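Local coordinates for RNA-binding protein Smaug (PDB 1OXJ), which binds RNA through its SAM domain, to which a helical PHAT domain is joined, and probably represses translation of its target messages in the fly embryo, at residues E88-I93 with M143-R148; K117-V122 with K163-K168; N124-D129 with E137-L142; L69-Q74 with G79-S84. All coordinates share one frame; numbering follows the deposited sequence.

Interaction 1: residues E88-I93 with M143-R148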
# COMPACT_ATOMS: atom_id res chain seq x y z
N GLU A 88 4.99 8.58 -4.58
CA GLU A 88 3.64 8.74 -5.12
C GLU A 88 3.04 7.35 -5.30
O GLU A 88 1.88 7.11 -4.95
CB GLU A 88 3.68 9.48 -6.46
CG GLU A 88 2.31 9.86 -6.99
CD GLU A 88 2.37 10.52 -8.35
OE1 GLU A 88 3.17 11.47 -8.53
OE2 GLU A 88 1.60 10.10 -9.25
N GLU A 89 3.82 6.43 -5.86
CA GLU A 89 3.35 5.05 -6.04
C GLU A 89 2.97 4.46 -4.68
O GLU A 89 1.88 3.89 -4.53
CB GLU A 89 4.45 4.18 -6.67
CG GLU A 89 4.79 4.52 -8.12
CD GLU A 89 3.70 4.12 -9.10
OE1 GLU A 89 3.89 4.32 -10.31
OE2 GLU A 89 2.66 3.59 -8.67
N LEU A 90 3.85 4.58 -3.70
CA LEU A 90 3.58 4.03 -2.37
C LEU A 90 2.29 4.56 -1.77
O LEU A 90 1.56 3.84 -1.10
CB LEU A 90 4.74 4.31 -1.41
CG LEU A 90 6.08 3.64 -1.74
CD1 LEU A 90 7.13 4.10 -0.74
CD2 LEU A 90 5.94 2.11 -1.71
N THR A 91 2.01 5.83 -2.04
CA THR A 91 0.80 6.48 -1.52
C THR A 91 -0.47 5.72 -1.88
O THR A 91 -1.43 5.68 -1.10
CB THR A 91 0.71 7.92 -2.06
OG1 THR A 91 1.73 8.71 -1.45
CG2 THR A 91 -0.66 8.51 -1.77
N ASN A 92 -0.48 5.12 -3.07
CA ASN A 92 -1.64 4.39 -3.54
C ASN A 92 -1.65 2.93 -3.14
O ASN A 92 -2.51 2.16 -3.57
CB ASN A 92 -1.74 4.51 -5.06
CG ASN A 92 -1.89 5.95 -5.51
OD1 ASN A 92 -2.74 6.68 -5.01
ND2 ASN A 92 -1.06 6.36 -6.46
N ILE A 93 -0.70 2.53 -2.30
CA ILE A 93 -0.62 1.14 -1.87
C ILE A 93 -0.70 1.02 -0.34
O ILE A 93 -1.25 0.05 0.19
CB ILE A 93 0.70 0.50 -2.36
CG1 ILE A 93 0.69 0.40 -3.89
CG2 ILE A 93 0.89 -0.89 -1.73
CD1 ILE A 93 1.96 -0.21 -4.47
N MET A 143 6.68 10.72 5.29
CA MET A 143 6.42 10.65 6.72
C MET A 143 4.98 10.18 6.95
O MET A 143 4.72 9.39 7.85
CB MET A 143 6.68 12.01 7.38
CG MET A 143 8.15 12.44 7.34
SD MET A 143 9.26 11.40 8.33
CE MET A 143 8.80 11.97 9.97
N TRP A 144 4.06 10.64 6.11
CA TRP A 144 2.67 10.21 6.22
C TRP A 144 2.58 8.71 5.91
O TRP A 144 1.84 7.96 6.56
CB TRP A 144 1.81 10.98 5.23
CG TRP A 144 0.40 10.50 5.16
CD1 TRP A 144 -0.62 10.78 6.04
CD2 TRP A 144 -0.15 9.63 4.17
NE1 TRP A 144 -1.77 10.14 5.64
CE2 TRP A 144 -1.51 9.43 4.50
CE3 TRP A 144 0.37 9.00 3.03
CZ2 TRP A 144 -2.36 8.62 3.73
CZ3 TRP A 144 -0.47 8.20 2.26
CH2 TRP A 144 -1.82 8.02 2.62
N ILE A 145 3.34 8.26 4.91
CA ILE A 145 3.33 6.84 4.57
C ILE A 145 3.82 6.00 5.75
O ILE A 145 3.19 5.00 6.12
CB ILE A 145 4.25 6.57 3.35
CG1 ILE A 145 3.62 7.17 2.08
CG2 ILE A 145 4.48 5.05 3.18
CD1 ILE A 145 4.57 7.14 0.86
N LEU A 146 4.94 6.39 6.34
CA LEU A 146 5.47 5.65 7.48
C LEU A 146 4.41 5.65 8.57
O LEU A 146 4.18 4.65 9.24
CB LEU A 146 6.76 6.30 7.99
CG LEU A 146 7.92 6.30 6.99
CD1 LEU A 146 9.11 7.04 7.56
CD2 LEU A 146 8.29 4.87 6.64
N ASP A 147 3.76 6.79 8.71
CA ASP A 147 2.70 7.00 9.69
C ASP A 147 1.59 5.96 9.53
O ASP A 147 1.21 5.29 10.50
CB ASP A 147 2.16 8.42 9.52
CG ASP A 147 1.56 8.97 10.79
OD1 ASP A 147 2.13 8.71 11.88
OD2 ASP A 147 0.54 9.68 10.71
N ARG A 148 1.08 5.80 8.32
CA ARG A 148 0.02 4.83 8.05
C ARG A 148 0.54 3.40 8.15
O ARG A 148 -0.20 2.49 8.53
CB ARG A 148 -0.58 5.06 6.66
CG ARG A 148 -1.28 6.39 6.46
CD ARG A 148 -2.64 6.43 7.15
NE ARG A 148 -2.55 6.43 8.61
CZ ARG A 148 -2.17 7.48 9.33
NH1 ARG A 148 -1.86 8.62 8.74
NH2 ARG A 148 -2.11 7.38 10.66
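Ile-145 lays its terminal CD1 methyl against Leu-90, 3.6 Å from the CB of that leucine, and the same methyl lies 4.0 Å from OG1 of Thr-91. With CG1 beside the backbone N (chi1 -70°) and the far methyl extended, the isoleucine spans the gap between the two helices, whose backbones approach to 6.6 Å from CA of Thr-91 to CA of Ile-145. The short, beta-branched side chain of Thr-91 suits so close an approach. Thr-91 crosses Ile-145 at roughly a right angle and divides its branches between two neighbours: its CG2 methyl sits 4.0 Å from CZ3 of Trp-144, meeting the indole obliquely, while its hydroxyl hydrogen-bonds the carbonyl O of Val-87, one turn back in the same helix. The polar branch is paired within its own helix although it faces an apolar methyl. The indole is steadied from within its own helix, since CG of Arg-148 rests 3.6 Å above one ring face, displaced from the ring centre. Arg-148 also forms a salt bridge with Asp-147, NH1 to OD2, whose hydrogen bond is weak; the other carboxylate oxygen pairs with Lys-166 of helix 159-170. Beyond Ile-145, Leu-90 packs on Phe-115, Val-118 and Ile-119 of helix 111-127. Such packing of an aliphatic methyl, a threonine and an indole between helices distant in sequence is usual in an all-helical bundle, here in the PHAT domain.

Interaction 2: residues K117-V122 with K163-K168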
# COMPACT_ATOMS: atom_id res chain seq x y z
N LYS A 117 10.27 -3.60 1.80
CA LYS A 117 11.56 -3.61 1.10
C LYS A 117 11.75 -2.27 0.38
O LYS A 117 12.82 -1.68 0.44
CB LYS A 117 11.62 -4.75 0.07
CG LYS A 117 12.18 -6.06 0.60
CD LYS A 117 12.35 -7.08 -0.53
CE LYS A 117 13.09 -8.33 -0.08
NZ LYS A 117 12.30 -9.13 0.90
N VAL A 118 10.70 -1.81 -0.29
CA VAL A 118 10.75 -0.55 -1.01
C VAL A 118 10.95 0.61 -0.03
O VAL A 118 11.69 1.55 -0.31
CB VAL A 118 9.47 -0.32 -1.83
CG1 VAL A 118 9.41 1.13 -2.32
CG2 VAL A 118 9.43 -1.28 -3.01
N ILE A 119 10.29 0.54 1.13
CA ILE A 119 10.45 1.59 2.13
C ILE A 119 11.92 1.69 2.53
O ILE A 119 12.45 2.79 2.68
CB ILE A 119 9.60 1.32 3.40
CG1 ILE A 119 8.11 1.50 3.09
CG2 ILE A 119 10.01 2.27 4.51
CD1 ILE A 119 7.72 2.93 2.68
N ASP A 120 12.59 0.55 2.69
CA ASP A 120 14.01 0.56 3.06
C ASP A 120 14.86 1.22 1.98
O ASP A 120 15.73 2.04 2.28
CB ASP A 120 14.53 -0.87 3.30
CG ASP A 120 14.00 -1.48 4.59
OD1 ASP A 120 13.68 -0.72 5.53
OD2 ASP A 120 13.92 -2.73 4.67
N ILE A 121 14.60 0.86 0.73
CA ILE A 121 15.34 1.43 -0.39
C ILE A 121 15.09 2.93 -0.48
O ILE A 121 16.02 3.71 -0.65
CB ILE A 121 14.93 0.78 -1.72
CG1 ILE A 121 15.25 -0.72 -1.68
CG2 ILE A 121 15.64 1.46 -2.88
CD1 ILE A 121 14.80 -1.48 -2.89
N VAL A 122 13.82 3.34 -0.35
CA VAL A 122 13.46 4.75 -0.41
C VAL A 122 14.14 5.56 0.69
O VAL A 122 14.83 6.54 0.41
CB VAL A 122 11.92 4.95 -0.29
CG1 VAL A 122 11.59 6.42 -0.07
CG2 VAL A 122 11.24 4.46 -1.55
N LYS A 163 8.80 3.05 13.50
CA LYS A 163 8.83 4.25 14.33
C LYS A 163 10.26 4.77 14.39
O LYS A 163 10.49 5.97 14.34
CB LYS A 163 8.33 3.94 15.74
CG LYS A 163 6.89 3.46 15.80
CD LYS A 163 6.50 3.07 17.22
CE LYS A 163 5.11 2.47 17.27
NZ LYS A 163 4.72 2.05 18.65
N ASP A 164 11.21 3.86 14.51
CA ASP A 164 12.62 4.24 14.56
C ASP A 164 13.00 4.96 13.27
O ASP A 164 13.52 6.07 13.31
CB ASP A 164 13.51 3.00 14.72
CG ASP A 164 13.40 2.37 16.10
OD1 ASP A 164 13.98 1.28 16.31
OD2 ASP A 164 12.73 2.96 16.98
N LEU A 165 12.71 4.32 12.14
CA LEU A 165 13.01 4.88 10.83
C LEU A 165 12.40 6.27 10.67
O LEU A 165 13.09 7.22 10.26
CB LEU A 165 12.46 3.95 9.74
CG LEU A 165 13.19 3.88 8.39
CD1 LEU A 165 12.37 3.04 7.43
CD2 LEU A 165 13.42 5.27 7.82
N LYS A 166 11.12 6.40 10.99
CA LYS A 166 10.42 7.68 10.89
C LYS A 166 11.09 8.70 11.79
O LYS A 166 11.16 9.89 11.46
CB LYS A 166 8.95 7.52 11.29
CG LYS A 166 8.12 8.79 11.19
CD LYS A 166 6.71 8.56 11.73
CE LYS A 166 5.93 9.87 11.84
NZ LYS A 166 4.59 9.67 12.45
N PHE A 167 11.59 8.24 12.94
CA PHE A 167 12.26 9.13 13.88
C PHE A 167 13.57 9.63 13.30
O PHE A 167 13.88 10.82 13.38
CB PHE A 167 12.51 8.40 15.21
CG PHE A 167 12.95 9.31 16.32
CD1 PHE A 167 12.13 10.35 16.76
CD2 PHE A 167 14.18 9.12 16.94
CE1 PHE A 167 12.53 11.19 17.80
CE2 PHE A 167 14.60 9.95 17.98
CZ PHE A 167 13.77 10.99 18.41
N LYS A 168 14.34 8.72 12.71
CA LYS A 168 15.62 9.08 12.10
C LYS A 168 15.42 10.15 11.02
O LYS A 168 16.18 11.12 10.95
CB LYS A 168 16.27 7.85 11.45
CG LYS A 168 17.13 6.98 12.37
CD LYS A 168 16.33 6.33 13.49
CE LYS A 168 17.05 5.10 14.05
NZ LYS A 168 18.43 5.40 14.52
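The carboxylate of Asp-120, the one flat group to approach the other helix here, comes no nearer than 4.4 Å, from its OD1 to CD1 of Leu-165, and makes no polar bond with segment 163-168. The real junction lies beside it, where CG2 of Ile-119 meets CD1 of Leu-165 at 3.8 Å, the two side chains crossing at a slant. In Ile-119 the CG2 branch lies anti to the backbone N and meets the leucine, while CG1 is turned beside the N, chi1 -70°; the beta-branched residue can therefore serve two sets of neighbours, packing also on Leu-90 and on Leu-146 of helix 136-150. The nearest CA atoms, of Asp-120 and Leu-165, are 8.9 Å apart, and Leu-165 and Ile-119 together span the gap, each contributing a methyl. CB of Leu-165 is directed toward the other helix, and its chi1 of -149°, well away from a staggered value, sets where CD1 lies. Together the segments bury a modest 77 Å². With one methyl-to-methyl touch, a carboxylate beside it and no hydrogen bond or salt bridge between the segments, the contact depends on shape and on the exclusion of water, and probably has little directional specificity of its own.

Interaction 3: residues N124-D129 with E137-L142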
# COMPACT_ATOMS: atom_id res chain seq x y z
N ASN A 124 16.64 4.81 2.37
CA ASN A 124 18.09 4.72 2.22
C ASN A 124 18.60 5.62 1.10
O ASN A 124 19.64 6.25 1.23
CB ASN A 124 18.51 3.27 1.94
CG ASN A 124 18.45 2.39 3.18
OD1 ASN A 124 18.71 1.19 3.11
ND2 ASN A 124 18.12 2.99 4.32
N THR A 125 17.86 5.65 -0.01
CA THR A 125 18.23 6.48 -1.15
C THR A 125 18.15 7.94 -0.70
O THR A 125 18.98 8.77 -1.08
CB THR A 125 17.27 6.26 -2.33
OG1 THR A 125 17.48 4.95 -2.87
CG2 THR A 125 17.49 7.31 -3.41
N LEU A 126 17.14 8.21 0.11
CA LEU A 126 16.88 9.54 0.64
C LEU A 126 18.09 10.05 1.42
O LEU A 126 18.71 11.05 1.04
CB LEU A 126 15.67 9.48 1.57
CG LEU A 126 15.15 10.79 2.17
CD1 LEU A 126 14.66 11.70 1.05
CD2 LEU A 126 14.01 10.48 3.13
N GLN A 127 18.42 9.35 2.50
CA GLN A 127 19.54 9.74 3.35
C GLN A 127 20.85 9.93 2.58
O GLN A 127 21.77 10.57 3.08
CB GLN A 127 19.73 8.72 4.47
CG GLN A 127 18.52 8.63 5.41
CD GLN A 127 18.77 7.75 6.61
OE1 GLN A 127 19.02 6.55 6.48
NE2 GLN A 127 18.70 8.34 7.80
N GLN A 128 20.92 9.37 1.38
CA GLN A 128 22.13 9.49 0.56
C GLN A 128 22.04 10.63 -0.46
O GLN A 128 23.00 10.92 -1.17
CB GLN A 128 22.41 8.18 -0.17
CG GLN A 128 23.03 7.10 0.71
CD GLN A 128 23.24 5.80 -0.04
OE1 GLN A 128 23.84 5.77 -1.11
NE2 GLN A 128 22.75 4.71 0.53
N ASP A 129 20.87 11.27 -0.53
CA ASP A 129 20.65 12.37 -1.45
C ASP A 129 21.03 13.67 -0.73
O ASP A 129 20.39 14.04 0.25
CB ASP A 129 19.18 12.41 -1.88
CG ASP A 129 18.92 13.41 -2.99
OD1 ASP A 129 19.49 14.52 -2.95
OD2 ASP A 129 18.12 13.09 -3.90
N GLU A 137 8.08 18.54 0.09
CA GLU A 137 6.86 17.85 -0.32
C GLU A 137 7.02 16.33 -0.23
O GLU A 137 6.25 15.66 0.45
CB GLU A 137 6.49 18.25 -1.75
CG GLU A 137 5.30 17.49 -2.32
CD GLU A 137 4.64 18.21 -3.48
OE1 GLU A 137 5.36 18.61 -4.42
OE2 GLU A 137 3.40 18.36 -3.46
N THR A 138 8.04 15.81 -0.91
CA THR A 138 8.33 14.38 -0.93
C THR A 138 8.53 13.84 0.48
O THR A 138 7.95 12.82 0.85
CB THR A 138 9.60 14.11 -1.76
OG1 THR A 138 9.37 14.52 -3.11
CG2 THR A 138 9.96 12.63 -1.74
N LEU A 139 9.36 14.52 1.26
CA LEU A 139 9.63 14.10 2.63
C LEU A 139 8.33 14.06 3.45
O LEU A 139 8.13 13.17 4.26
CB LEU A 139 10.65 15.04 3.28
CG LEU A 139 11.35 14.56 4.55
CD1 LEU A 139 11.84 13.13 4.38
CD2 LEU A 139 12.52 15.49 4.84
N GLY A 140 7.45 15.03 3.21
CA GLY A 140 6.19 15.08 3.93
C GLY A 140 5.29 13.89 3.58
O GLY A 140 4.66 13.30 4.45
N VAL A 141 5.24 13.53 2.30
CA VAL A 141 4.40 12.40 1.93
C VAL A 141 4.97 11.12 2.55
O VAL A 141 4.22 10.31 3.10
CB VAL A 141 4.32 12.25 0.39
CG1 VAL A 141 3.45 11.04 0.04
CG2 VAL A 141 3.72 13.52 -0.21
N LEU A 142 6.28 10.95 2.49
CA LEU A 142 6.93 9.77 3.06
C LEU A 142 6.65 9.62 4.55
O LEU A 142 6.40 8.52 5.03
CB LEU A 142 8.45 9.83 2.83
CG LEU A 142 9.23 8.66 3.43
CD1 LEU A 142 8.69 7.34 2.84
CD2 LEU A 142 10.72 8.82 3.12
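Leu-126, Leu-139 and Leu-142 share one conformation, each with CG anti to its own backbone nitrogen (chi1 -175° in Leu-126) and with chi2 turned near +60°, and this throws a terminal methyl of each into the space between helices 111-127 and 136-150. CD2 of Leu-126 does all the touching on its side. It lies 3.6 Å from CD1 of Leu-139 and 3.7 Å from CD2 of Leu-142, so that a single methyl serves two leucines three residues apart on one flank of the partner helix. The approaches differ: Leu-126 crosses Leu-139 at about a right angle but reaches toward Leu-142 tip to tip. Leucine suits this place because its branch point stands one carbon farther from the backbone than that of valine or isoleucine, and the nearest CA atoms, those of Leu-126 and Leu-139, are 8.8 Å apart. Leu-169 of helix 159-170 touches both Leu-126 and Leu-142, and Met-172 lies against Leu-126 and Leu-139, which brings the C-terminal part of the chain over the same cluster. Between the two segments the contact is hydrocarbon alone, held by dispersion and the hydrophobic effect without a hydrogen bond.

Interaction 4: residues L69-Q74 with G79-S84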
# COMPACT_ATOMS: atom_id res chain seq x y z
N LEU A 69 5.51 -2.68 -6.98
CA LEU A 69 6.56 -2.60 -5.98
C LEU A 69 7.88 -3.12 -6.53
O LEU A 69 8.94 -2.56 -6.29
CB LEU A 69 6.16 -3.37 -4.72
CG LEU A 69 4.99 -2.72 -3.95
CD1 LEU A 69 4.42 -3.69 -2.91
CD2 LEU A 69 5.49 -1.44 -3.29
N ASN A 70 7.81 -4.22 -7.28
CA ASN A 70 9.00 -4.81 -7.88
C ASN A 70 9.66 -3.78 -8.79
O ASN A 70 10.87 -3.57 -8.74
CB ASN A 70 8.61 -6.06 -8.68
CG ASN A 70 9.80 -6.71 -9.34
OD1 ASN A 70 10.75 -7.14 -8.67
ND2 ASN A 70 9.77 -6.80 -10.67
N ARG A 71 8.85 -3.14 -9.62
CA ARG A 71 9.32 -2.12 -10.55
C ARG A 71 9.97 -0.94 -9.83
O ARG A 71 11.05 -0.49 -10.21
CB ARG A 71 8.15 -1.60 -11.40
CG ARG A 71 8.56 -0.62 -12.47
CD ARG A 71 7.63 0.57 -12.51
NE ARG A 71 6.23 0.18 -12.60
CZ ARG A 71 5.21 1.03 -12.53
NH1 ARG A 71 5.45 2.33 -12.37
NH2 ARG A 71 3.96 0.60 -12.62
N VAL A 72 9.30 -0.43 -8.80
CA VAL A 72 9.84 0.70 -8.05
C VAL A 72 11.17 0.32 -7.42
O VAL A 72 12.13 1.08 -7.46
CB VAL A 72 8.85 1.16 -6.95
CG1 VAL A 72 9.53 2.15 -6.01
CG2 VAL A 72 7.63 1.80 -7.60
N GLU A 73 11.22 -0.86 -6.83
CA GLU A 73 12.46 -1.33 -6.22
C GLU A 73 13.58 -1.27 -7.26
O GLU A 73 14.63 -0.68 -7.03
CB GLU A 73 12.30 -2.78 -5.75
CG GLU A 73 13.57 -3.36 -5.15
CD GLU A 73 13.42 -4.82 -4.77
OE1 GLU A 73 12.40 -5.17 -4.13
OE2 GLU A 73 14.32 -5.61 -5.10
N GLN A 74 13.32 -1.88 -8.40
CA GLN A 74 14.28 -1.95 -9.50
C GLN A 74 14.73 -0.59 -10.02
O GLN A 74 15.93 -0.31 -10.07
CB GLN A 74 13.66 -2.75 -10.64
CG GLN A 74 14.55 -2.91 -11.85
CD GLN A 74 13.82 -3.58 -12.99
OE1 GLN A 74 13.31 -4.70 -12.84
NE2 GLN A 74 13.75 -2.90 -14.14
N GLY A 79 18.58 3.99 -10.40
CA GLY A 79 18.67 5.43 -10.48
C GLY A 79 17.76 5.99 -11.55
O GLY A 79 17.82 7.17 -11.88
N GLN A 80 16.89 5.14 -12.10
CA GLN A 80 15.96 5.56 -13.15
C GLN A 80 14.73 6.30 -12.62
O GLN A 80 14.16 7.13 -13.32
CB GLN A 80 15.49 4.34 -13.96
CG GLN A 80 16.56 3.66 -14.81
CD GLN A 80 17.13 4.58 -15.87
OE1 GLN A 80 16.39 5.13 -16.69
NE2 GLN A 80 18.45 4.73 -15.88
N MET A 81 14.32 5.98 -11.39
CA MET A 81 13.13 6.61 -10.80
C MET A 81 13.46 7.63 -9.72
O MET A 81 14.35 7.41 -8.91
CB MET A 81 12.22 5.52 -10.20
CG MET A 81 10.92 6.03 -9.58
SD MET A 81 9.83 4.67 -8.99
CE MET A 81 8.92 4.33 -10.52
N GLU A 82 12.74 8.75 -9.74
CA GLU A 82 12.91 9.81 -8.74
C GLU A 82 12.20 9.39 -7.46
O GLU A 82 11.23 8.63 -7.50
CB GLU A 82 12.30 11.12 -9.22
CG GLU A 82 13.08 11.80 -10.32
CD GLU A 82 14.37 12.39 -9.81
OE1 GLU A 82 15.31 12.54 -10.61
OE2 GLU A 82 14.44 12.71 -8.60
N LEU A 83 12.68 9.88 -6.32
CA LEU A 83 12.06 9.55 -5.04
C LEU A 83 10.63 10.06 -4.99
O LEU A 83 9.75 9.39 -4.43
CB LEU A 83 12.85 10.16 -3.88
CG LEU A 83 14.20 9.50 -3.59
CD1 LEU A 83 14.84 10.19 -2.39
CD2 LEU A 83 13.99 8.02 -3.32
N SER A 84 10.39 11.23 -5.56
CA SER A 84 9.03 11.78 -5.55
C SER A 84 8.09 10.80 -6.24
O SER A 84 6.97 10.60 -5.79
CB SER A 84 8.99 13.15 -6.26
OG SER A 84 9.28 13.03 -7.64
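Met-81 has the most surface buried by this contact, Val-72 about half as much and Arg-71 still less. The methionine runs out straight from the backbone, CG anti to N (chi1 -179°), and bends only at its last torsion, chi3 -87°. That places SD over the branch point of Val-72, 3.9 Å from CG1 and 3.9 Å from CG2, with the CE methyl 4.1 Å from CG2. Sulfur is large and polarisable, and an unbranched, flexible chain can mould itself to the forked valine. CE also comes within 4.4 Å of NH1 of Arg-71, whose guanidinium it meets at a slant; that same nitrogen forms a long, weak ion pair with Glu-89 of helix 83-91. Just past helix 49-77, Gly-79 breaks away from helical angles with phi 84°, which glycine tolerates easily; Met-81 is bonded through its backbone to Glu-75, and Glu-82 takes the N-cap position of helix 83-91. Met-81 also touches Ala-86 in that helix, so it fills the corner between two consecutive helices. Between the segments, then, the packing is thioether on methyl with the charged arginine only at its margin, while the backbone bonding of Met-81 to Glu-75 also holds the turn.

In the fold
All four contacts lie in the PHAT region. Interactions 1 to 3 join helices; interaction 4 packs a connecting loop on helix 49-77. Interaction 1 lies nearest the chain's centre, about 7 Å between centres against 15 to 17 Å for the others, so interaction 3 is buried though peripheral; the rest are partly buried, interaction 2 reaching an exposed aspartate. Interactions 1 and 3 share helix 136-150, and Thr-91 of interaction 1 also packs on Val-141 of interaction 3; interactions 2 and 3 share helix 111-127. Interaction 4 closes first along the chain, interactions 1 and 2 interleave, and interaction 3 nests inside both. Aliphatic methyls dominate in 2 and 3; indole and hydroxyl enter in 1, a thioether in 4.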